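Local coordinates for prefoldin beta subunit 1 (PDB 2ZQM), which acts as an archaeal molecular chaperone that stabilises a range of proteins and seems to assist their de novo folding without ATP, at residues M11-L22 and L96-I107. Numbering follows the deposited sequence.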
# COMPACT_ATOMS: atom_id res chain seq x y z
N MET A 11 -9.65 -16.58 -30.81
CA MET A 11 -10.74 -15.76 -30.30
C MET A 11 -10.86 -15.99 -28.80
O MET A 11 -11.09 -15.06 -28.03
CB MET A 11 -12.05 -16.15 -30.99
CG MET A 11 -12.01 -16.09 -32.51
SD MET A 11 -13.61 -16.64 -33.18
CE MET A 11 -14.39 -15.09 -33.36
N LEU A 12 -10.73 -17.24 -28.38
CA LEU A 12 -10.84 -17.54 -26.94
C LEU A 12 -9.73 -16.82 -26.17
O LEU A 12 -9.96 -16.33 -25.05
CB LEU A 12 -10.77 -19.05 -26.71
CG LEU A 12 -12.08 -19.74 -27.15
CD1 LEU A 12 -11.87 -21.25 -27.29
CD2 LEU A 12 -13.17 -19.43 -26.15
N GLY A 13 -8.55 -16.75 -26.77
CA GLY A 13 -7.43 -16.08 -26.12
C GLY A 13 -7.70 -14.59 -26.04
O GLY A 13 -7.46 -13.97 -25.01
N GLN A 14 -8.22 -14.01 -27.12
CA GLN A 14 -8.50 -12.58 -27.12
C GLN A 14 -9.63 -12.28 -26.14
O GLN A 14 -9.62 -11.23 -25.50
CB GLN A 14 -8.87 -12.11 -28.54
CG GLN A 14 -9.12 -10.58 -28.67
CD GLN A 14 -7.91 -9.73 -28.27
OE1 GLN A 14 -6.77 -10.05 -28.59
NE2 GLN A 14 -8.17 -8.62 -27.57
N LEU A 15 -10.58 -13.20 -26.00
CA LEU A 15 -11.69 -12.99 -25.08
C LEU A 15 -11.12 -12.84 -23.67
O LEU A 15 -11.51 -11.96 -22.92
CB LEU A 15 -12.67 -14.17 -25.15
CG LEU A 15 -13.95 -14.07 -24.31
CD1 LEU A 15 -14.96 -13.16 -24.98
CD2 LEU A 15 -14.55 -15.45 -24.15
N GLU A 16 -10.16 -13.70 -23.33
CA GLU A 16 -9.53 -13.62 -22.02
C GLU A 16 -8.73 -12.32 -21.87
O GLU A 16 -8.67 -11.74 -20.78
CB GLU A 16 -8.61 -14.82 -21.81
CG GLU A 16 -7.80 -14.76 -20.52
CD GLU A 16 -7.01 -16.03 -20.27
OE1 GLU A 16 -7.62 -17.05 -19.91
OE2 GLU A 16 -5.77 -16.00 -20.44
N SER A 17 -8.09 -11.86 -22.95
CA SER A 17 -7.34 -10.60 -22.89
C SER A 17 -8.29 -9.44 -22.61
O SER A 17 -7.99 -8.55 -21.82
CB SER A 17 -6.58 -10.37 -24.20
OG SER A 17 -5.60 -11.38 -24.41
N TYR A 18 -9.44 -9.45 -23.27
CA TYR A 18 -10.44 -8.41 -23.06
C TYR A 18 -10.96 -8.45 -21.62
O TYR A 18 -11.22 -7.42 -21.01
CB TYR A 18 -11.64 -8.59 -24.00
CG TYR A 18 -11.43 -8.13 -25.43
CD1 TYR A 18 -10.70 -6.96 -25.72
CD2 TYR A 18 -12.06 -8.79 -26.48
CE1 TYR A 18 -10.61 -6.48 -27.04
CE2 TYR A 18 -11.98 -8.31 -27.79
CZ TYR A 18 -11.27 -7.16 -28.06
OH TYR A 18 -11.23 -6.69 -29.36
N GLN A 19 -11.14 -9.66 -21.09
CA GLN A 19 -11.64 -9.80 -19.73
C GLN A 19 -10.67 -9.19 -18.74
O GLN A 19 -11.08 -8.52 -17.80
CB GLN A 19 -11.89 -11.27 -19.40
CG GLN A 19 -13.16 -11.82 -20.05
CD GLN A 19 -13.21 -13.34 -20.03
OE1 GLN A 19 -14.26 -13.95 -20.25
NE2 GLN A 19 -12.07 -13.97 -19.77
N GLN A 20 -9.37 -9.42 -18.96
CA GLN A 20 -8.37 -8.86 -18.07
C GLN A 20 -8.36 -7.34 -18.23
O GLN A 20 -8.24 -6.60 -17.25
CB GLN A 20 -6.99 -9.44 -18.39
CG GLN A 20 -6.92 -10.97 -18.26
CD GLN A 20 -5.63 -11.55 -18.79
OE1 GLN A 20 -4.88 -10.88 -19.50
NE2 GLN A 20 -5.36 -12.82 -18.47
N GLN A 21 -8.49 -6.86 -19.47
CA GLN A 21 -8.51 -5.43 -19.73
C GLN A 21 -9.73 -4.79 -19.05
O GLN A 21 -9.63 -3.71 -18.47
CB GLN A 21 -8.54 -5.19 -21.25
CG GLN A 21 -7.19 -5.44 -21.94
CD GLN A 21 -7.31 -5.60 -23.46
OE1 GLN A 21 -8.26 -5.12 -24.06
NE2 GLN A 21 -6.33 -6.26 -24.07
N LEU A 22 -10.88 -5.46 -19.10
CA LEU A 22 -12.10 -4.92 -18.46
C LEU A 22 -11.92 -4.87 -16.94
O LEU A 22 -12.35 -3.93 -16.28
CB LEU A 22 -13.32 -5.78 -18.82
CG LEU A 22 -14.65 -5.44 -18.13
CD1 LEU A 22 -15.13 -4.07 -18.55
CD2 LEU A 22 -15.69 -6.49 -18.49
N LEU A 96 -15.81 -2.17 -23.95
CA LEU A 96 -15.26 -3.50 -23.68
C LEU A 96 -16.36 -4.53 -23.52
O LEU A 96 -16.22 -5.66 -23.99
CB LEU A 96 -14.37 -3.48 -22.44
CG LEU A 96 -12.89 -3.25 -22.75
CD1 LEU A 96 -12.14 -2.87 -21.47
CD2 LEU A 96 -12.32 -4.51 -23.40
N ASN A 97 -17.45 -4.15 -22.87
CA ASN A 97 -18.56 -5.08 -22.70
C ASN A 97 -19.13 -5.47 -24.05
O ASN A 97 -19.52 -6.62 -24.26
CB ASN A 97 -19.66 -4.47 -21.83
CG ASN A 97 -19.28 -4.43 -20.36
OD1 ASN A 97 -18.65 -5.36 -19.86
ND2 ASN A 97 -19.67 -3.37 -19.67
N GLU A 98 -19.19 -4.51 -24.97
CA GLU A 98 -19.73 -4.79 -26.29
C GLU A 98 -18.80 -5.70 -27.07
O GLU A 98 -19.24 -6.59 -27.80
CB GLU A 98 -19.98 -3.50 -27.06
CG GLU A 98 -20.58 -3.68 -28.46
CD GLU A 98 -21.89 -4.48 -28.45
OE1 GLU A 98 -22.74 -4.25 -27.55
OE2 GLU A 98 -22.08 -5.33 -29.34
N LYS A 99 -17.49 -5.49 -26.95
CA LYS A 99 -16.56 -6.36 -27.66
C LYS A 99 -16.64 -7.77 -27.11
O LYS A 99 -16.58 -8.75 -27.87
CB LYS A 99 -15.13 -5.84 -27.53
CG LYS A 99 -14.89 -4.51 -28.22
CD LYS A 99 -13.50 -4.01 -27.90
CE LYS A 99 -13.15 -2.78 -28.69
NZ LYS A 99 -11.75 -2.38 -28.37
N LEU A 100 -16.78 -7.89 -25.79
CA LEU A 100 -16.89 -9.20 -25.15
C LEU A 100 -18.17 -9.90 -25.60
O LEU A 100 -18.18 -11.11 -25.82
CB LEU A 100 -16.87 -9.05 -23.62
CG LEU A 100 -15.49 -8.74 -23.02
CD1 LEU A 100 -15.64 -8.28 -21.56
CD2 LEU A 100 -14.62 -9.98 -23.12
N LYS A 101 -19.24 -9.13 -25.74
CA LYS A 101 -20.53 -9.67 -26.18
C LYS A 101 -20.41 -10.18 -27.61
O LYS A 101 -20.80 -11.31 -27.93
CB LYS A 101 -21.60 -8.57 -26.11
CG LYS A 101 -22.95 -8.96 -26.70
CD LYS A 101 -23.95 -7.80 -26.57
CE LYS A 101 -25.29 -8.14 -27.23
NZ LYS A 101 -26.30 -7.03 -27.12
N GLU A 102 -19.88 -9.34 -28.49
CA GLU A 102 -19.72 -9.72 -29.88
C GLU A 102 -18.75 -10.88 -30.09
O GLU A 102 -19.01 -11.76 -30.90
CB GLU A 102 -19.29 -8.51 -30.69
CG GLU A 102 -20.40 -7.47 -30.83
CD GLU A 102 -19.94 -6.23 -31.57
OE1 GLU A 102 -18.94 -6.32 -32.32
OE2 GLU A 102 -20.59 -5.17 -31.41
N LEU A 103 -17.64 -10.89 -29.36
CA LEU A 103 -16.69 -11.98 -29.54
C LEU A 103 -17.25 -13.29 -28.97
O LEU A 103 -17.01 -14.37 -29.52
CB LEU A 103 -15.34 -11.63 -28.89
CG LEU A 103 -14.20 -12.64 -29.09
CD1 LEU A 103 -13.97 -12.93 -30.57
CD2 LEU A 103 -12.93 -12.06 -28.46
N THR A 104 -17.99 -13.20 -27.88
CA THR A 104 -18.58 -14.40 -27.30
C THR A 104 -19.57 -15.01 -28.29
O THR A 104 -19.64 -16.23 -28.45
CB THR A 104 -19.31 -14.08 -25.98
OG1 THR A 104 -18.36 -13.66 -25.00
CG2 THR A 104 -20.04 -15.32 -25.46
N ALA A 105 -20.32 -14.15 -28.97
CA ALA A 105 -21.30 -14.61 -29.95
C ALA A 105 -20.62 -15.27 -31.14
O ALA A 105 -21.11 -16.27 -31.66
CB ALA A 105 -22.15 -13.44 -30.41
N GLN A 106 -19.49 -14.72 -31.56
CA GLN A 106 -18.77 -15.28 -32.70
C GLN A 106 -18.22 -16.66 -32.36
O GLN A 106 -18.26 -17.58 -33.17
CB GLN A 106 -17.62 -14.37 -33.13
CG GLN A 106 -18.05 -12.97 -33.46
CD GLN A 106 -16.88 -12.06 -33.77
OE1 GLN A 106 -16.94 -10.86 -33.54
NE2 GLN A 106 -15.81 -12.64 -34.31
N ILE A 107 -17.69 -16.81 -31.15
CA ILE A 107 -17.16 -18.10 -30.72
C ILE A 107 -18.28 -19.14 -30.68
O ILE A 107 -18.12 -20.26 -31.17
CB ILE A 107 -16.52 -18.01 -29.31
CG1 ILE A 107 -15.23 -17.17 -29.37
CG2 ILE A 107 -16.21 -19.42 -28.79
CD1 ILE A 107 -14.78 -16.64 -28.00
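Tyr18, Leu15, Leu100 and Leu103 interlock as knobs into holes where helices 6-47 and 68-111 pack antiparallel; the axes of segments 11-22 and 96-107 come within 10.0 Å, with a crossing angle of -160°. The Tyr18 ring lies among Leu96, Lys99, Leu100 and Leu103. Lys99 CB sits over one face in a CH-pi contact, 4.3 Å from the ring centroid, while Gln14 NE2 of the tyrosine's own helix lies above the opposite face; Leu103 CD2 meets the edge, 3.9 Å from Tyr18 CD2. With an alanine in place of Tyr18, the hole between Leu96, Leu100 and Leu103 would probably lose its knob, and the Lys99 chain the surface it lies along.

Most of the other contacts are between apolar branches. Leu100 splits its methyls: CD2 presses on Tyr18 CB at 3.4 Å, and CD1 touches Leu22 CD2 at 3.6 Å. With CG anti to the backbone N (chi1 -176°), Leu15 sends CD1 to Leu100 CD2 (3.7 Å) and CD2 to Ile107 CD1. Toward the chain ends, the Met11 and Ile107 side chains slide past each other in opposite directions, with Met11 CB 3.7 Å from Ile107 CG1, and Leu12 CD2 meets Ile107 CD1.

Thr104 OG1 bonds within its own helix, donating to Leu100 O (2.7 Å), which places the hydroxyl beside Leu15 CD1. Side-chain shape and apolar burial, rather than charge pairing, therefore join the helices of this prefoldin coiled coil near its termini, at the end away from the beta hairpin.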